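PDB 6LRF: Alr4995 protein from Nostoc sp., which probably combines arginine dihydrolase and ornithine cyclodeaminase activities in one chain, breaking arginine down through ornithine. Local coordinates for residues S313-F319 / A330-S336; I630-S634 / V680-L684. One frame throughout, in Å; residues are numbered along the deposited sequence.

Interaction 1. Residues S313-F319 / A330-S336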
ATOM      1  N   SER B 313      20.381 -14.546  30.086  1.00 20.51           N
ATOM      2  CA  SER B 313      21.654 -13.848  29.943  1.00 23.81           C
ATOM      3  C   SER B 313      22.688 -14.864  29.522  1.00 20.63           C
ATOM      4  O   SER B 313      22.412 -16.065  29.519  1.00 21.23           O
ATOM      5  CB  SER B 313      22.082 -13.149  31.243  1.00 27.16           C
ATOM      6  OG  SER B 313      22.395 -14.093  32.246  1.00 23.10           O
ATOM      7  N   PHE B 314      23.878 -14.399  29.161  1.00 21.91           N
ATOM      8  CA  PHE B 314      24.883 -15.324  28.660  1.00 26.81           C
ATOM      9  C   PHE B 314      26.282 -14.895  29.034  1.00 26.06           C
ATOM     10  O   PHE B 314      26.528 -13.752  29.375  1.00 27.10           O
ATOM     11  CB  PHE B 314      24.789 -15.456  27.133  1.00 24.70           C
ATOM     12  CG  PHE B 314      25.141 -14.197  26.394  1.00 27.77           C
ATOM     13  CD1 PHE B 314      26.466 -13.882  26.110  1.00 28.49           C
ATOM     14  CD2 PHE B 314      24.151 -13.328  25.983  1.00 27.45           C
ATOM     15  CE1 PHE B 314      26.787 -12.715  25.449  1.00 26.07           C
ATOM     16  CE2 PHE B 314      24.468 -12.160  25.312  1.00 30.65           C
ATOM     17  CZ  PHE B 314      25.791 -11.856  25.047  1.00 32.83           C
ATOM     18  N   GLN B 315      27.198 -15.837  28.919  1.00 29.43           N
ATOM     19  CA  GLN B 315      28.613 -15.559  29.055  1.00 31.89           C
ATOM     20  C   GLN B 315      29.336 -16.458  28.057  1.00 27.06           C
ATOM     21  O   GLN B 315      29.209 -17.676  28.129  1.00 24.95           O
ATOM     22  CB  GLN B 315      29.080 -15.828  30.489  1.00 33.62           C
ATOM     23  CG  GLN B 315      30.430 -15.212  30.850  1.00 43.19           C
ATOM     24  CD  GLN B 315      30.926 -15.656  32.217  1.00 48.42           C
ATOM     25  OE1 GLN B 315      30.265 -16.433  32.921  1.00 47.85           O
ATOM     26  NE2 GLN B 315      32.101 -15.170  32.598  1.00 54.26           N
ATOM     27  N   VAL B 316      30.068 -15.874  27.114  1.00 30.29           N
ATOM     28  CA  VAL B 316      30.864 -16.695  26.204  1.00 30.91           C
ATOM     29  C   VAL B 316      32.107 -17.190  26.953  1.00 28.40           C
ATOM     30  O   VAL B 316      32.955 -16.407  27.337  1.00 32.11           O
ATOM     31  CB  VAL B 316      31.267 -15.927  24.930  1.00 31.18           C
ATOM     32  CG1 VAL B 316      31.990 -16.859  23.966  1.00 29.80           C
ATOM     33  CG2 VAL B 316      30.038 -15.313  24.267  1.00 24.16           C
ATOM     34  N   LEU B 317      32.198 -18.489  27.192  1.00 29.27           N
ATOM     35  CA  LEU B 317      33.296 -19.018  27.989  1.00 29.70           C
ATOM     36  C   LEU B 317      34.584 -19.172  27.188  1.00 38.73           C
ATOM     37  O   LEU B 317      35.686 -19.092  27.745  1.00 36.09           O
ATOM     38  CB  LEU B 317      32.897 -20.354  28.592  1.00 29.94           C
ATOM     39  CG  LEU B 317      31.664 -20.168  29.474  1.00 35.30           C
ATOM     40  CD1 LEU B 317      31.271 -21.474  30.127  1.00 30.21           C
ATOM     41  CD2 LEU B 317      31.938 -19.077  30.513  1.00 35.36           C
ATOM     42  N   ASN B 318      34.449 -19.396  25.884  1.00 27.97           N
ATOM     43  CA  ASN B 318      35.616 -19.549  25.031  1.00 29.85           C
ATOM     44  C   ASN B 318      35.256 -19.535  23.555  1.00 33.96           C
ATOM     45  O   ASN B 318      34.112 -19.775  23.173  1.00 31.19           O
ATOM     46  CB  ASN B 318      36.361 -20.846  25.361  1.00 30.32           C
ATOM     47  CG  ASN B 318      35.470 -22.061  25.281  1.00 40.35           C
ATOM     48  OD1 ASN B 318      35.164 -22.545  24.191  1.00 45.39           O
ATOM     49  ND2 ASN B 318      35.038 -22.564  26.440  1.00 46.81           N
ATOM     50  N   PHE B 319      36.253 -19.269  22.728  1.00 34.29           N
ATOM     51  CA  PHE B 319      36.071 -19.217  21.287  1.00 33.08           C
ATOM     52  C   PHE B 319      37.301 -19.817  20.628  1.00 35.56           C
ATOM     53  O   PHE B 319      38.419 -19.342  20.850  1.00 30.50           O
ATOM     54  CB  PHE B 319      35.860 -17.777  20.827  1.00 28.58           C
ATOM     55  CG  PHE B 319      35.391 -17.650  19.417  1.00 33.14           C
ATOM     56  CD1 PHE B 319      34.043 -17.526  19.133  1.00 30.69           C
ATOM     57  CD2 PHE B 319      36.302 -17.641  18.368  1.00 31.48           C
ATOM     58  CE1 PHE B 319      33.598 -17.406  17.828  1.00 34.90           C
ATOM     59  CE2 PHE B 319      35.863 -17.528  17.052  1.00 29.94           C
ATOM     60  CZ  PHE B 319      34.509 -17.410  16.787  1.00 31.05           C
ATOM     61  N   ALA B 330      34.367 -22.779  16.885  1.00 28.34           N
ATOM     62  CA  ALA B 330      33.530 -23.339  17.948  1.00 27.40           C
ATOM     63  C   ALA B 330      33.488 -22.389  19.125  1.00 25.55           C
ATOM     64  O   ALA B 330      34.492 -21.780  19.475  1.00 29.94           O
ATOM     65  CB  ALA B 330      34.047 -24.704  18.388  1.00 28.77           C
ATOM     66  N   ALA B 331      32.322 -22.266  19.746  1.00 29.28           N
ATOM     67  CA  ALA B 331      32.208 -21.449  20.946  1.00 30.68           C
ATOM     68  C   ALA B 331      31.438 -22.195  22.047  1.00 32.99           C
ATOM     69  O   ALA B 331      30.538 -22.987  21.771  1.00 29.08           O
ATOM     70  CB  ALA B 331      31.541 -20.120  20.619  1.00 21.07           C
ATOM     71  N   GLU B 332      31.819 -21.962  23.298  1.00 30.95           N
ATOM     72  CA  GLU B 332      31.069 -22.506  24.420  1.00 31.24           C
ATOM     73  C   GLU B 332      30.483 -21.338  25.176  1.00 30.68           C
ATOM     74  O   GLU B 332      31.165 -20.354  25.463  1.00 29.21           O
ATOM     75  CB  GLU B 332      31.945 -23.390  25.304  1.00 34.58           C
ATOM     76  CG  GLU B 332      32.024 -24.821  24.758  1.00 38.65           C
ATOM     77  CD  GLU B 332      33.147 -25.660  25.360  1.00 49.43           C
ATOM     78  OE1 GLU B 332      33.681 -25.285  26.429  1.00 46.11           O
ATOM     79  OE2 GLU B 332      33.493 -26.703  24.751  1.00 52.39           O
ATOM     80  N   VAL B 333      29.190 -21.430  25.443  1.00 25.98           N
ATOM     81  CA  VAL B 333      28.438 -20.308  25.989  1.00 29.49           C
ATOM     82  C   VAL B 333      27.652 -20.773  27.215  1.00 26.85           C
ATOM     83  O   VAL B 333      26.947 -21.776  27.158  1.00 28.07           O
ATOM     84  CB  VAL B 333      27.469 -19.716  24.927  1.00 27.00           C
ATOM     85  CG1 VAL B 333      26.642 -18.584  25.508  1.00 24.97           C
ATOM     86  CG2 VAL B 333      28.250 -19.218  23.695  1.00 23.66           C
ATOM     87  N   LYS B 334      27.792 -20.067  28.329  1.00 29.05           N
ATOM     88  CA  LYS B 334      26.966 -20.367  29.491  1.00 30.42           C
ATOM     89  C   LYS B 334      25.684 -19.553  29.369  1.00 23.71           C
ATOM     90  O   LYS B 334      25.726 -18.335  29.269  1.00 27.72           O
ATOM     91  CB  LYS B 334      27.703 -20.056  30.796  1.00 31.51           C
ATOM     92  CG  LYS B 334      27.001 -20.573  32.055  1.00 31.82           C
ATOM     93  CD  LYS B 334      27.818 -20.282  33.314  1.00 38.66           C
ATOM     94  CE  LYS B 334      27.921 -18.783  33.605  1.00 39.60           C
ATOM     95  NZ  LYS B 334      26.619 -18.227  34.052  1.00 41.77           N
ATOM     96  N   VAL B 335      24.552 -20.239  29.347  1.00 26.00           N
ATOM     97  CA  VAL B 335      23.251 -19.588  29.248  1.00 21.88           C
ATOM     98  C   VAL B 335      22.592 -19.591  30.620  1.00 23.94           C
ATOM     99  O   VAL B 335      22.589 -20.619  31.287  1.00 24.44           O
ATOM    100  CB  VAL B 335      22.326 -20.313  28.251  1.00 25.44           C
ATOM    101  CG1 VAL B 335      21.034 -19.534  28.066  1.00 26.19           C
ATOM    102  CG2 VAL B 335      23.030 -20.534  26.917  1.00 26.01           C
ATOM    103  N   SER B 336      22.048 -18.454  31.044  1.00 20.51           N
ATOM    104  CA  SER B 336      21.267 -18.413  32.283  1.00 23.97           C
ATOM    105  C   SER B 336      19.851 -17.956  32.003  1.00 23.45           C
ATOM    106  O   SER B 336      19.613 -17.145  31.100  1.00 20.31           O
ATOM    107  CB  SER B 336      21.907 -17.475  33.322  1.00 24.69           C
ATOM    108  OG  SER B 336      23.229 -17.879  33.633  1.00 30.13           O
TER
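Ser313 pairs with Ser336 by two backbone bonds; OG of Ser313 lies 3.6 Å from CB of Ser336, whose own hydroxyl bonds Asp143 and Ser285. Phe314 turns its ring off toward helix 299-310, leaving CB against CG1 of Val333 at 4.0 Å. Gln315 and Lys334 exchange backbone bonds; the extended amide chain of Gln315 sets OE1 3.4 Å from CE of Lys334, while NZ of Lys334 forms a salt bridge with Asp143. Val316 opposes Val333, CG2 of each 4.3 Å apart. The pair is the antiparallel hairpin 313-320/329-337 at the edge of a mixed sheet, 313-320 being its outermost strand within the chain, and at Leu317 a classic beta bulge interrupts it: Leu317 N bonds Glu332 O at 2.7 Å and Asn318 N reaches the same oxygen weakly. Asn318 holds CG between its backbone N and carbonyl carbon (chi1 55°), which brings ND2 to OE1 of Glu332 at 3.0 Å, from above the carboxylate, the two planes 78° apart; OE2 of Glu332 forms a salt bridge with Arg289. An alanine here is likely to leave OE1 of Glu332 without this donor. Phe319 sets CD1 3.9 Å from CB of Ala331, and its ring meets Phe319 of a second subunit.

Interaction 2. Residues I630-S634 / V680-L684; sequences ILMLS and VGLFL
Leu633 carries most of this contact, and its side chain can be followed outward from the strand into the first turn of helix 680-694. CB of Leu633 lies 3.8 Å from CG2 of Val680, the two side chains crossing at about a right angle. CG stands anti to the carbonyl carbon and beside the backbone N (chi1 -56°), a setting that carries both methyls to the helix. CD1 of Leu633 meets CD2 of Leu684 tip to tip at 3.9 Å. CD2 of Leu633 is shared more widely: it touches CG2 of Val680 and CD2 of Leu684, and approaches the ring of Phe683 obliquely, 4.3 Å from its CD2. One leucine thus touches three helix residues, Val680, Phe683 and Leu684, which lie together on the side of the helix turned to the strand.

Val680 divides its methyls between neighbours. CG2, anti to the backbone N, takes Leu633, whereas CG1 of Val680 abuts OG of Ser634 at 3.7 Å; that hydroxyl is buried here and has no polar partner in the model. Leu631, two residues back along the strand, adds a looser touch, its CD1 to CE2 of Phe683 at 4.5 Å. Val499 of helix 498-501 packs on both Leu633 and Leu684, and Val655 of the adjoining strand packs on Phe683, so the cluster continues beyond the pair. Inside the helix, Leu684 N bonds Val680 O, closing its first turn. A helix laid by apolar side chains over an inner strand of a six-stranded parallel sheet, in strand order 3-2-1-4-5-6, is the layered alpha/beta packing of a Rossmann fold.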
ATOM      1  N   ILE B 630     -23.951  -4.753  12.081  1.00 27.45           N
ATOM      2  CA  ILE B 630     -22.852  -5.694  12.088  1.00 22.09           C
ATOM      3  C   ILE B 630     -21.565  -4.883  12.108  1.00 27.00           C
ATOM      4  O   ILE B 630     -21.345  -4.032  11.255  1.00 25.93           O
ATOM      5  CB  ILE B 630     -22.899  -6.622  10.868  1.00 31.07           C
ATOM      6  CG1 ILE B 630     -24.249  -7.349  10.823  1.00 25.86           C
ATOM      7  CG2 ILE B 630     -21.730  -7.602  10.888  1.00 27.26           C
ATOM      8  CD1 ILE B 630     -24.394  -8.246   9.643  1.00 30.09           C
ATOM      9  N   LEU B 631     -20.749  -5.126  13.127  1.00 23.63           N
ATOM     10  CA  LEU B 631     -19.454  -4.492  13.292  1.00 22.66           C
ATOM     11  C   LEU B 631     -18.354  -5.452  12.816  1.00 23.89           C
ATOM     12  O   LEU B 631     -18.112  -6.495  13.427  1.00 23.76           O
ATOM     13  CB  LEU B 631     -19.251  -4.117  14.759  1.00 25.89           C
ATOM     14  CG  LEU B 631     -18.257  -3.024  15.111  1.00 33.08           C
ATOM     15  CD1 LEU B 631     -18.628  -1.747  14.378  1.00 35.65           C
ATOM     16  CD2 LEU B 631     -18.289  -2.795  16.624  1.00 30.95           C
HETATM   17  N   MSE B 632     -17.699  -5.119  11.716  1.00 23.64           N
HETATM   18  CA  MSE B 632     -16.731  -6.035  11.134  1.00 26.55           C
HETATM   19  C   MSE B 632     -15.312  -5.550  11.424  1.00 28.80           C
HETATM   20  O   MSE B 632     -14.810  -4.605  10.809  1.00 25.60           O
HETATM   21  CB  MSE B 632     -16.982  -6.196   9.637  1.00 27.39           C
HETATM   22  CG  MSE B 632     -18.182  -7.093   9.311  1.00 27.88           C
HETATM   23 SE   MSE B 632     -18.904  -6.802   7.505  0.58 37.31          SE
HETATM   24  CE  MSE B 632     -19.400  -4.928   7.658  1.00 32.98           C
ATOM     25  N   LEU B 633     -14.678  -6.206  12.387  1.00 23.41           N
ATOM     26  CA  LEU B 633     -13.408  -5.730  12.908  1.00 25.95           C
ATOM     27  C   LEU B 633     -12.265  -6.578  12.351  1.00 31.17           C
ATOM     28  O   LEU B 633     -11.903  -7.631  12.911  1.00 25.22           O
ATOM     29  CB  LEU B 633     -13.428  -5.746  14.439  1.00 24.54           C
ATOM     30  CG  LEU B 633     -14.559  -4.955  15.112  1.00 22.75           C
ATOM     31  CD1 LEU B 633     -14.635  -5.293  16.609  1.00 22.12           C
ATOM     32  CD2 LEU B 633     -14.403  -3.452  14.907  1.00 23.80           C
ATOM     33  N   SER B 634     -11.706  -6.065  11.252  1.00 31.83           N
ATOM     34  CA  SER B 634     -10.705  -6.712  10.389  1.00 34.61           C
ATOM     35  C   SER B 634     -10.723  -8.235  10.437  1.00 30.67           C
ATOM     36  O   SER B 634      -9.797  -8.857  10.955  1.00 28.44           O
ATOM     37  CB  SER B 634      -9.292  -6.195  10.713  1.00 39.33           C
ATOM     38  OG  SER B 634      -8.922  -6.466  12.045  1.00 43.81           O
ATOM     39  N   VAL B 680      -7.428  -1.177  13.757  1.00 25.33           N
ATOM     40  CA  VAL B 680      -8.709  -1.510  14.374  1.00 24.18           C
ATOM     41  C   VAL B 680      -8.656  -1.279  15.886  1.00 25.15           C
ATOM     42  O   VAL B 680      -9.675  -0.980  16.526  1.00 28.01           O
ATOM     43  CB  VAL B 680      -9.141  -2.973  14.052  1.00 26.66           C
ATOM     44  CG1 VAL B 680      -8.234  -3.972  14.745  1.00 23.68           C
ATOM     45  CG2 VAL B 680     -10.568  -3.206  14.473  1.00 25.55           C
ATOM     46  N   GLY B 681      -7.463  -1.386  16.465  1.00 28.69           N
ATOM     47  CA  GLY B 681      -7.302  -1.067  17.875  1.00 25.84           C
ATOM     48  C   GLY B 681      -7.480   0.424  18.096  1.00 25.10           C
ATOM     49  O   GLY B 681      -8.105   0.850  19.072  1.00 29.41           O
ATOM     50  N   LEU B 682      -6.931   1.220  17.186  1.00 28.59           N
ATOM     51  CA  LEU B 682      -7.187   2.658  17.208  1.00 33.55           C
ATOM     52  C   LEU B 682      -8.694   2.908  17.148  1.00 29.94           C
ATOM     53  O   LEU B 682      -9.246   3.663  17.964  1.00 31.63           O
ATOM     54  CB  LEU B 682      -6.485   3.367  16.040  1.00 33.51           C
ATOM     55  CG  LEU B 682      -6.835   4.862  15.912  1.00 35.48           C
ATOM     56  CD1 LEU B 682      -6.576   5.601  17.229  1.00 33.98           C
ATOM     57  CD2 LEU B 682      -6.059   5.511  14.792  1.00 39.19           C
ATOM     58  N   PHE B 683      -9.350   2.257  16.182  1.00 31.61           N
ATOM     59  CA  PHE B 683     -10.794   2.400  15.987  1.00 26.98           C
ATOM     60  C   PHE B 683     -11.553   2.071  17.262  1.00 26.91           C
ATOM     61  O   PHE B 683     -12.418   2.836  17.696  1.00 30.91           O
ATOM     62  CB  PHE B 683     -11.284   1.508  14.831  1.00 29.00           C
ATOM     63  CG  PHE B 683     -12.768   1.597  14.581  1.00 29.68           C
ATOM     64  CD1 PHE B 683     -13.276   2.525  13.689  1.00 31.12           C
ATOM     65  CD2 PHE B 683     -13.659   0.759  15.250  1.00 28.55           C
ATOM     66  CE1 PHE B 683     -14.637   2.613  13.461  1.00 31.46           C
ATOM     67  CE2 PHE B 683     -15.023   0.848  15.026  1.00 32.22           C
ATOM     68  CZ  PHE B 683     -15.510   1.777  14.130  1.00 29.94           C
ATOM     69  N   LEU B 684     -11.232   0.925  17.860  1.00 26.78           N
ATOM     70  CA  LEU B 684     -11.902   0.483  19.082  1.00 26.10           C
ATOM     71  C   LEU B 684     -11.604   1.392  20.273  1.00 30.49           C
ATOM     72  O   LEU B 684     -12.445   1.581  21.157  1.00 28.18           O
ATOM     73  CB  LEU B 684     -11.500  -0.960  19.413  1.00 25.22           C
ATOM     74  CG  LEU B 684     -12.099  -2.023  18.485  1.00 25.79           C
ATOM     75  CD1 LEU B 684     -11.349  -3.345  18.581  1.00 23.17           C
ATOM     76  CD2 LEU B 684     -13.578  -2.221  18.799  1.00 22.92           C
TER

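In the fold
Interaction 1 and interaction 2 share no element and lie on opposite sides of the chain's centre, their own centres about 47 Å apart. The first belongs to the LOR/SDH conserved region, the second to the C-terminal Rossmann region. Residues 313-319 and 330-336 form a partly buried strand pair at a sheet edge, joined mainly by backbone bonds, with side chains largely polar on one face and apolar on the other, and residues of both faces meet a second subunit. The touching residues of 630-634 and 680-684 are all buried, and strand and helix meet there through side chains alone, nearly all hydrocarbon. Neighbouring strands within one sheet thus contrast with a helix packed over another.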